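Local atomic coordinates of importin subunit beta-1 (Saccharomyces cerevisiae, PDB entry 5OWU), a protein that carries proteins into the nucleus together with importin alpha, the subunit that recognises the classical nuclear localization signal of the cargo. Residues A[550-554]-A[601-605]; A[615-620]-A[654-659]; A[622-627]-A[661-666]. All coordinates share one frame; numbering follows the deposited sequence.

Overall arrangement
Followed from the N terminus, the chain first closes at contact 1, where the end of helix 536-553 meets helix 595-607 after a loop of 46 residues that includes helix 563-586; this joins the first helices of HEAT 13 and HEAT 14. Contact 1 is complete before contacts 2 and 3 open. Those two cross, their segments alternating along helices 615-629 and 655-669, the second helices of HEAT 14 and HEAT 15, and each spans 33 residues that include helix 637-649. Their centres are about 11 Å apart. Phe-602 of contact 1 packs on Val-618 and Ile-622, linking the two helices within HEAT 14; contacts 2 and 3 join that repeat to HEAT 15.

Contact 1 of 3, residues A[550-554]-A[601-605]; sequences LGQTM and LFFRL
Met-554 reaches across from the C-terminal end of helix 536-553 and lies between Leu-601 and Leu-605, which stand one turn apart on helix 595-607. Its chain runs extended through chi2 and then bends at the sulfur (chi3 -63°), and this bend turns the terminal methyl onto Leu-601. CE meets Leu-601 CD2 at 3.5 Å, tighter than ordinary van der Waals contact, and lies 3.9 Å from Leu-601 CD1, so it touches both branches of the leucine. The thioether itself serves the other neighbour: Met-554 SD sits 3.7 Å from Leu-605 CD2, with Met-554 CG close behind at 3.8 Å from the same methyl. Against both leucines the methionine crosses at about a right angle. With an alanine in place of Met-554, Leu-601 and Leu-605 would probably lose the methyl and thioether that lie against them, and a gap is likely to open at this end of the interface.

Leu-550, one turn earlier, divides its two methyls. Its CD1 meets Leu-605 CD1 tip to tip at 4.1 Å, while Leu-550 CD2 comes obliquely upon the ring of Phe-602, 4.1 Å from CE1. The placement follows from CG lying anti to the backbone nitrogen (chi1 -175°), beside the carbonyl carbon. Ile-576 of helix 563-586 also packs on Leu-550, and Phe-602 touches both that helix and helix 615-629.

The carbonyl oxygen of Leu-550 accepts from Met-554 N and from Thr-553 OG1, the latter at 2.7 Å on a lone pair in the carbonyl plane; Thr-553 OG1 is also hydrogen-bonded to Gln-573 of helix 563-586.

No hydrogen bond crosses between the two segments. The first helices of HEAT 13 and HEAT 14 therefore meet here through aliphatic, sulfur and aromatic packing, which depends on shape rather than on bond direction.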
loop_
_atom_site.group_PDB
_atom_site.type_symbol
_atom_site.label_atom_id
_atom_site.label_comp_id
_atom_site.label_asym_id
_atom_site.label_seq_id
_atom_site.Cartn_x
_atom_site.Cartn_y
_atom_site.Cartn_z
ATOM N N LEU A 550 18.214 -26.709 -9.751
ATOM C CA LEU A 550 17.590 -26.277 -10.992
ATOM C C LEU A 550 17.577 -27.430 -11.985
ATOM O O LEU A 550 16.532 -27.763 -12.560
ATOM C CB LEU A 550 18.325 -25.059 -11.556
ATOM C CG LEU A 550 17.737 -24.397 -12.803
ATOM C CD1 LEU A 550 16.311 -23.946 -12.552
ATOM C CD2 LEU A 550 18.613 -23.222 -13.253
ATOM N N GLY A 551 18.726 -28.094 -12.148
ATOM C CA GLY A 551 18.784 -29.245 -13.032
ATOM C C GLY A 551 17.704 -30.249 -12.706
ATOM O O GLY A 551 16.997 -30.731 -13.596
ATOM N N GLN A 552 17.523 -30.534 -11.417
ATOM C CA GLN A 552 16.550 -31.542 -11.026
ATOM C C GLN A 552 15.157 -31.147 -11.486
ATOM O O GLN A 552 14.423 -31.966 -12.057
ATOM C CB GLN A 552 16.593 -31.742 -9.514
ATOM C CG GLN A 552 15.694 -32.840 -9.018
ATOM C CD GLN A 552 15.622 -32.866 -7.513
ATOM O OE1 GLN A 552 14.708 -32.296 -6.913
ATOM N NE2 GLN A 552 16.595 -33.517 -6.891
ATOM N N THR A 553 14.784 -29.878 -11.284
ATOM C CA THR A 553 13.436 -29.479 -11.668
ATOM C C THR A 553 13.255 -29.587 -13.169
ATOM O O THR A 553 12.137 -29.810 -13.652
ATOM C CB THR A 553 13.121 -28.053 -11.204
ATOM O OG1 THR A 553 13.966 -27.115 -11.887
ATOM C CG2 THR A 553 13.293 -27.922 -9.687
ATOM N N MET A 554 14.337 -29.457 -13.923
ATOM C CA MET A 554 14.214 -29.501 -15.365
ATOM C C MET A 554 14.224 -30.925 -15.896
ATOM O O MET A 554 14.112 -31.118 -17.111
ATOM C CB MET A 554 15.323 -28.663 -15.992
ATOM C CG MET A 554 15.161 -27.170 -15.670
ATOM S SD MET A 554 16.570 -26.187 -16.235
ATOM C CE MET A 554 17.838 -26.899 -15.241
ATOM N N LEU A 601 21.215 -23.845 -19.507
ATOM C CA LEU A 601 19.969 -24.067 -18.784
ATOM C C LEU A 601 18.993 -22.923 -19.013
ATOM O O LEU A 601 17.803 -23.145 -19.283
ATOM C CB LEU A 601 20.274 -24.246 -17.298
ATOM C CG LEU A 601 21.167 -25.435 -16.970
ATOM C CD1 LEU A 601 21.486 -25.460 -15.468
ATOM C CD2 LEU A 601 20.519 -26.736 -17.454
ATOM N N PHE A 602 19.487 -21.685 -18.957
ATOM C CA PHE A 602 18.581 -20.547 -19.049
ATOM C C PHE A 602 17.885 -20.524 -20.404
ATOM O O PHE A 602 16.654 -20.428 -20.483
ATOM C CB PHE A 602 19.347 -19.249 -18.782
ATOM C CG PHE A 602 19.912 -19.149 -17.378
ATOM C CD1 PHE A 602 19.339 -19.851 -16.323
ATOM C CD2 PHE A 602 21.015 -18.354 -17.116
ATOM C CE1 PHE A 602 19.858 -19.762 -15.043
ATOM C CE2 PHE A 602 21.538 -18.261 -15.833
ATOM C CZ PHE A 602 20.956 -18.964 -14.796
ATOM N N PHE A 603 18.650 -20.671 -21.484
ATOM C CA PHE A 603 18.027 -20.770 -22.797
ATOM C C PHE A 603 17.008 -21.899 -22.834
ATOM O O PHE A 603 15.893 -21.718 -23.339
ATOM C CB PHE A 603 19.095 -20.954 -23.875
ATOM C CG PHE A 603 19.882 -19.709 -24.158
ATOM C CD1 PHE A 603 19.235 -18.503 -24.360
ATOM C CD2 PHE A 603 21.267 -19.735 -24.192
ATOM C CE1 PHE A 603 19.953 -17.349 -24.610
ATOM C CE2 PHE A 603 21.988 -18.582 -24.444
ATOM C CZ PHE A 603 21.329 -17.391 -24.652
ATOM N N ARG A 604 17.346 -23.060 -22.267
ATOM C CA ARG A 604 16.371 -24.141 -22.250
ATOM C C ARG A 604 15.100 -23.691 -21.545
ATOM O O ARG A 604 13.990 -23.845 -22.075
ATOM C CB ARG A 604 16.973 -25.386 -21.595
ATOM C CG ARG A 604 17.945 -26.124 -22.510
ATOM C CD ARG A 604 18.744 -27.173 -21.767
ATOM N NE ARG A 604 17.886 -28.152 -21.110
ATOM C CZ ARG A 604 18.316 -29.048 -20.227
ATOM N NH1 ARG A 604 19.597 -29.091 -19.886
ATOM N NH2 ARG A 604 17.460 -29.898 -19.675
ATOM N N LEU A 605 15.249 -23.050 -20.382
ATOM C CA LEU A 605 14.079 -22.555 -19.671
ATOM C C LEU A 605 13.305 -21.560 -20.519
ATOM O O LEU A 605 12.071 -21.513 -20.466
ATOM C CB LEU A 605 14.503 -21.921 -18.348
ATOM C CG LEU A 605 14.987 -22.917 -17.298
ATOM C CD1 LEU A 605 15.694 -22.187 -16.170
ATOM C CD2 LEU A 605 13.821 -23.732 -16.758
#

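Contact 2 of 3, residues A[615-620]-A[654-659]; sequences EDDVFY and PVSITA
Asp-616 and Thr-658 are joined by a hydrogen bond between two helix segments that run almost parallel, 5° apart in direction with their axes 9.1 Å from each other. Thr-658 OG1 donates to Asp-616 OD1; the modelled separation of 2.4 Å is very short and of doubtful accuracy.

A CH-pi contact uses the other branch of the threonine. With OG1 beside the backbone nitrogen (chi1 -53°), Thr-658 CG2 is turned over the centre of the Tyr-620 ring, 3.5 Å from its centroid and 14° off the normal; the tyrosine is modelled in two conformers, and the contact is certain for this one alone. Thr-658 CG2 also rests 3.6 Å from Phe-619 CB.

In the apolar packing, Val-655 CG2 lies above one face of the Phe-619 ring toward its rim, and Ala-659 CB is 4.1 Å from Phe-619 CE2. Phe-640 and Ala-647 of helix 637-649 also pack against this phenylalanine. Separately, the carboxylate carbon CD of Glu-615 makes van der Waals contact with Val-655 CG2 at 3.7 Å.

Thr-658 thus links the second helices of HEAT 14 and HEAT 15 through a directional bond to Asp-616, whatever its exact length, and a methyl packed on Tyr-620 and Phe-619.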
loop_
_atom_site.group_PDB
_atom_site.type_symbol
_atom_site.label_atom_id
_atom_site.label_comp_id
_atom_site.label_asym_id
_atom_site.label_seq_id
_atom_site.Cartn_x
_atom_site.Cartn_y
_atom_site.Cartn_z
ATOM N N GLU A 615 9.930 -16.696 -17.186
ATOM C CA GLU A 615 10.926 -15.963 -17.965
ATOM C C GLU A 615 11.421 -14.730 -17.221
ATOM O O GLU A 615 12.556 -14.298 -17.428
ATOM C CB GLU A 615 10.366 -15.570 -19.337
ATOM C CG GLU A 615 9.143 -14.669 -19.313
ATOM C CD GLU A 615 8.721 -14.211 -20.706
ATOM O OE1 GLU A 615 9.520 -14.345 -21.663
ATOM O OE2 GLU A 615 7.585 -13.714 -20.842
ATOM N N ASP A 616 10.588 -14.144 -16.365
ATOM C CA ASP A 616 11.019 -13.002 -15.567
ATOM C C ASP A 616 12.185 -13.379 -14.654
ATOM O O ASP A 616 13.221 -12.695 -14.622
ATOM C CB ASP A 616 9.834 -12.479 -14.755
ATOM C CG ASP A 616 10.063 -11.088 -14.218
ATOM O OD1 ASP A 616 10.510 -10.219 -14.997
ATOM O OD2 ASP A 616 9.793 -10.862 -13.018
ATOM N N ASP A 617 12.037 -14.476 -13.906
ATOM C CA ASP A 617 13.110 -14.932 -13.028
ATOM C C ASP A 617 14.328 -15.403 -13.818
ATOM O O ASP A 617 15.470 -15.257 -13.351
ATOM C CB ASP A 617 12.582 -16.040 -12.123
ATOM C CG ASP A 617 11.441 -15.563 -11.240
ATOM O OD1 ASP A 617 11.559 -14.462 -10.658
ATOM O OD2 ASP A 617 10.421 -16.270 -11.154
ATOM N N VAL A 618 14.112 -15.949 -15.018
ATOM C CA VAL A 618 15.239 -16.323 -15.865
ATOM C C VAL A 618 16.005 -15.082 -16.289
ATOM O O VAL A 618 17.238 -15.070 -16.299
ATOM C CB VAL A 618 14.761 -17.128 -17.087
ATOM C CG1 VAL A 618 15.931 -17.425 -18.016
ATOM C CG2 VAL A 618 14.092 -18.425 -16.650
ATOM N N PHE A 619 15.288 -14.025 -16.658
ATOM C CA PHE A 619 15.937 -12.781 -17.046
ATOM C C PHE A 619 16.698 -12.177 -15.879
ATOM O O PHE A 619 17.781 -11.616 -16.066
ATOM C CB PHE A 619 14.898 -11.794 -17.576
ATOM C CG PHE A 619 14.720 -11.854 -19.060
ATOM C CD1 PHE A 619 14.142 -12.957 -19.659
ATOM C CD2 PHE A 619 15.137 -10.803 -19.857
ATOM C CE1 PHE A 619 13.986 -13.012 -21.039
ATOM C CE2 PHE A 619 14.978 -10.849 -21.227
ATOM C CZ PHE A 619 14.404 -11.956 -21.818
ATOM N N TYR A 620 16.142 -12.265 -14.667
ATOM C CA TYR A 620 16.870 -11.800 -13.489
ATOM C C TYR A 620 18.187 -12.552 -13.331
ATOM O O TYR A 620 19.230 -11.948 -13.037
ATOM C CB TYR A 620 16.003 -11.960 -12.234
ATOM C CG TYR A 620 15.013 -10.831 -12.003
ATOM C CD1 TYR A 620 15.428 -9.503 -12.010
ATOM C CD2 TYR A 620 13.666 -11.091 -11.774
ATOM C CE1 TYR A 620 14.534 -8.470 -11.799
ATOM C CE2 TYR A 620 12.762 -10.059 -11.562
ATOM C CZ TYR A 620 13.203 -8.753 -11.579
ATOM O OH TYR A 620 12.316 -7.722 -11.371
ATOM N N PRO A 654 5.411 -7.948 -17.183
ATOM C CA PRO A 654 6.517 -7.482 -16.331
ATOM C C PRO A 654 7.891 -7.878 -16.846
ATOM O O PRO A 654 8.896 -7.364 -16.337
ATOM C CB PRO A 654 6.219 -8.141 -14.979
ATOM C CG PRO A 654 5.428 -9.351 -15.320
ATOM C CD PRO A 654 4.592 -8.969 -16.507
ATOM N N VAL A 655 7.966 -8.760 -17.844
ATOM C CA VAL A 655 9.258 -9.179 -18.380
ATOM C C VAL A 655 10.000 -8.000 -18.999
ATOM O O VAL A 655 11.237 -7.993 -19.050
ATOM C CB VAL A 655 9.056 -10.320 -19.401
ATOM C CG1 VAL A 655 8.459 -9.791 -20.701
ATOM C CG2 VAL A 655 10.362 -11.054 -19.659
ATOM N N SER A 656 9.271 -6.990 -19.481
ATOM C CA SER A 656 9.928 -5.845 -20.107
ATOM C C SER A 656 10.689 -5.021 -19.075
ATOM O O SER A 656 11.776 -4.505 -19.364
ATOM C CB SER A 656 8.900 -4.979 -20.836
ATOM O OG SER A 656 7.952 -4.437 -19.929
ATOM N N ILE A 657 10.136 -4.893 -17.867
ATOM C CA ILE A 657 10.838 -4.208 -16.784
ATOM C C ILE A 657 12.169 -4.891 -16.509
ATOM O O ILE A 657 13.218 -4.243 -16.385
ATOM C CB ILE A 657 9.972 -4.176 -15.512
ATOM C CG1 ILE A 657 8.574 -3.612 -15.796
ATOM C CG2 ILE A 657 10.683 -3.382 -14.406
ATOM C CD1 ILE A 657 8.563 -2.172 -16.127
ATOM N N THR A 658 12.139 -6.218 -16.388
ATOM C CA THR A 658 13.350 -6.958 -16.070
ATOM C C THR A 658 14.341 -6.907 -17.224
ATOM O O THR A 658 15.555 -6.870 -16.994
ATOM C CB THR A 658 12.990 -8.398 -15.711
ATOM O OG1 THR A 658 11.985 -8.388 -14.687
ATOM C CG2 THR A 658 14.208 -9.148 -15.203
ATOM N N ALA A 659 13.847 -6.881 -18.463
ATOM C CA ALA A 659 14.734 -6.716 -19.609
ATOM C C ALA A 659 15.414 -5.346 -19.584
ATOM O O ALA A 659 16.614 -5.225 -19.886
ATOM C CB ALA A 659 13.945 -6.925 -20.905
#

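Contact 3 of 3, residues A[622-627]-A[661-666]; sequences ISALAA and GFIADI
Ser-623 lies at the edge of the Phe-662 ring, its OG in the ring plane and 3.4 Å from Phe-662 CB. That hydroxyl is hydrogen-bonded to the carbonyl of Phe-619 one turn back.

Phe-662 swings its ring beside its own carbonyl carbon (chi1 176°), and CE1 points to the neighbouring helix, lying 3.9 Å from Ala-626 CB and 4.1 Å from Ile-622 CG2, both oblique to the ring. With CG1 between its backbone nitrogen and carbonyl carbon (chi1 61°), Ile-666, one turn on, has CG2 beside the nitrogen, and this methyl rests above one face of the Phe-662 ring toward the rim while also touching Ala-626 CB at 3.9 Å. Phe-640 meets the same phenylalanine edge-to-face.

Asp-665 sets its carboxylate against small groups: OD2 is 3.3 Å from Ser-623 CB and OD1 is 3.8 Å from Ala-627 CB.

The second helices of HEAT 14 and HEAT 15 run nearly parallel here (8°), their axes 8.8 Å apart, as neighbouring repeats stack in a HEAT solenoid. No hydrogen bond joins the two segments, which meet by packing; Ser-623 is satisfied within its own helix, and Asp-665 by a salt bridge from OD2 to Arg-585 of helix 563-586.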
loop_
_atom_site.group_PDB
_atom_site.type_symbol
_atom_site.label_atom_id
_atom_site.label_comp_id
_atom_site.label_asym_id
_atom_site.label_seq_id
_atom_site.Cartn_x
_atom_site.Cartn_y
_atom_site.Cartn_z
ATOM N N ILE A 622 19.875 -14.184 -15.739
ATOM C CA ILE A 622 20.741 -13.837 -16.862
ATOM C C ILE A 622 21.391 -12.487 -16.610
ATOM O O ILE A 622 22.590 -12.301 -16.839
ATOM C CB ILE A 622 19.942 -13.848 -18.178
ATOM C CG1 ILE A 622 19.523 -15.283 -18.523
ATOM C CG2 ILE A 622 20.760 -13.226 -19.311
ATOM C CD1 ILE A 622 18.631 -15.392 -19.729
ATOM N N SER A 623 20.612 -11.528 -16.115
ATOM C CA SER A 623 21.163 -10.219 -15.795
ATOM C C SER A 623 22.266 -10.329 -14.754
ATOM O O SER A 623 23.319 -9.699 -14.894
ATOM C CB SER A 623 20.056 -9.290 -15.307
ATOM O OG SER A 623 19.076 -9.116 -16.311
ATOM N N ALA A 624 22.048 -11.126 -13.699
ATOM C CA ALA A 624 23.099 -11.305 -12.700
ATOM C C ALA A 624 24.354 -11.905 -13.324
ATOM O O ALA A 624 25.475 -11.461 -13.043
ATOM C CB ALA A 624 22.599 -12.191 -11.558
ATOM N N LEU A 625 24.188 -12.925 -14.167
ATOM C CA LEU A 625 25.344 -13.525 -14.829
ATOM C C LEU A 625 26.080 -12.507 -15.700
ATOM O O LEU A 625 27.313 -12.444 -15.681
ATOM C CB LEU A 625 24.908 -14.733 -15.658
ATOM C CG LEU A 625 26.036 -15.572 -16.261
ATOM C CD1 LEU A 625 26.940 -16.099 -15.184
ATOM C CD2 LEU A 625 25.490 -16.726 -17.083
ATOM N N ALA A 626 25.347 -11.700 -16.467
ATOM C CA ALA A 626 25.983 -10.649 -17.264
ATOM C C ALA A 626 26.768 -9.685 -16.380
ATOM O O ALA A 626 27.933 -9.374 -16.659
ATOM C CB ALA A 626 24.926 -9.890 -18.068
ATOM N N ALA A 627 26.141 -9.206 -15.303
ATOM C CA ALA A 627 26.829 -8.307 -14.385
ATOM C C ALA A 627 28.115 -8.934 -13.862
ATOM O O ALA A 627 29.139 -8.252 -13.736
ATOM C CB ALA A 627 25.906 -7.931 -13.223
ATOM N N GLY A 661 16.119 -3.967 -16.871
ATOM C CA GLY A 661 17.129 -4.205 -15.853
ATOM C C GLY A 661 18.362 -4.893 -16.399
ATOM O O GLY A 661 19.475 -4.675 -15.905
ATOM N N PHE A 662 18.188 -5.739 -17.415
ATOM C CA PHE A 662 19.342 -6.285 -18.120
ATOM C C PHE A 662 20.153 -5.173 -18.767
ATOM O O PHE A 662 21.386 -5.134 -18.650
ATOM C CB PHE A 662 18.895 -7.288 -19.182
ATOM C CG PHE A 662 20.027 -7.829 -20.011
ATOM C CD1 PHE A 662 20.782 -8.896 -19.563
ATOM C CD2 PHE A 662 20.340 -7.262 -21.233
ATOM C CE1 PHE A 662 21.826 -9.397 -20.322
ATOM C CE2 PHE A 662 21.386 -7.755 -21.996
ATOM C CZ PHE A 662 22.130 -8.824 -21.538
ATOM N N ILE A 663 19.476 -4.255 -19.463
ATOM C CA ILE A 663 20.199 -3.129 -20.055
ATOM C C ILE A 663 20.962 -2.369 -18.974
ATOM O O ILE A 663 22.136 -2.018 -19.149
ATOM C CB ILE A 663 19.235 -2.212 -20.831
ATOM C CG1 ILE A 663 18.538 -2.992 -21.942
ATOM C CG2 ILE A 663 19.998 -1.023 -21.434
ATOM C CD1 ILE A 663 17.433 -2.222 -22.642
ATOM N N ALA A 664 20.314 -2.120 -17.831
ATOM C CA ALA A 664 20.986 -1.437 -16.729
ATOM C C ALA A 664 22.244 -2.181 -16.309
ATOM O O ALA A 664 23.294 -1.566 -16.090
ATOM C CB ALA A 664 20.038 -1.292 -15.536
ATOM N N ASP A 665 22.165 -3.508 -16.199
ATOM C CA ASP A 665 23.333 -4.276 -15.775
ATOM C C ASP A 665 24.460 -4.198 -16.799
ATOM O O ASP A 665 25.610 -3.922 -16.439
ATOM C CB ASP A 665 22.945 -5.730 -15.514
ATOM C CG ASP A 665 22.450 -5.946 -14.107
ATOM O OD1 ASP A 665 23.095 -5.416 -13.178
ATOM O OD2 ASP A 665 21.413 -6.624 -13.928
ATOM N N ILE A 666 24.163 -4.431 -18.081
ATOM C CA ILE A 666 25.261 -4.492 -19.045
ATOM C C ILE A 666 25.861 -3.110 -19.273
ATOM O O ILE A 666 27.050 -2.991 -19.595
ATOM C CB ILE A 666 24.830 -5.138 -20.378
ATOM C CG1 ILE A 666 23.719 -4.344 -21.061
ATOM C CG2 ILE A 666 24.400 -6.589 -20.162
ATOM C CD1 ILE A 666 23.591 -4.657 -22.532
#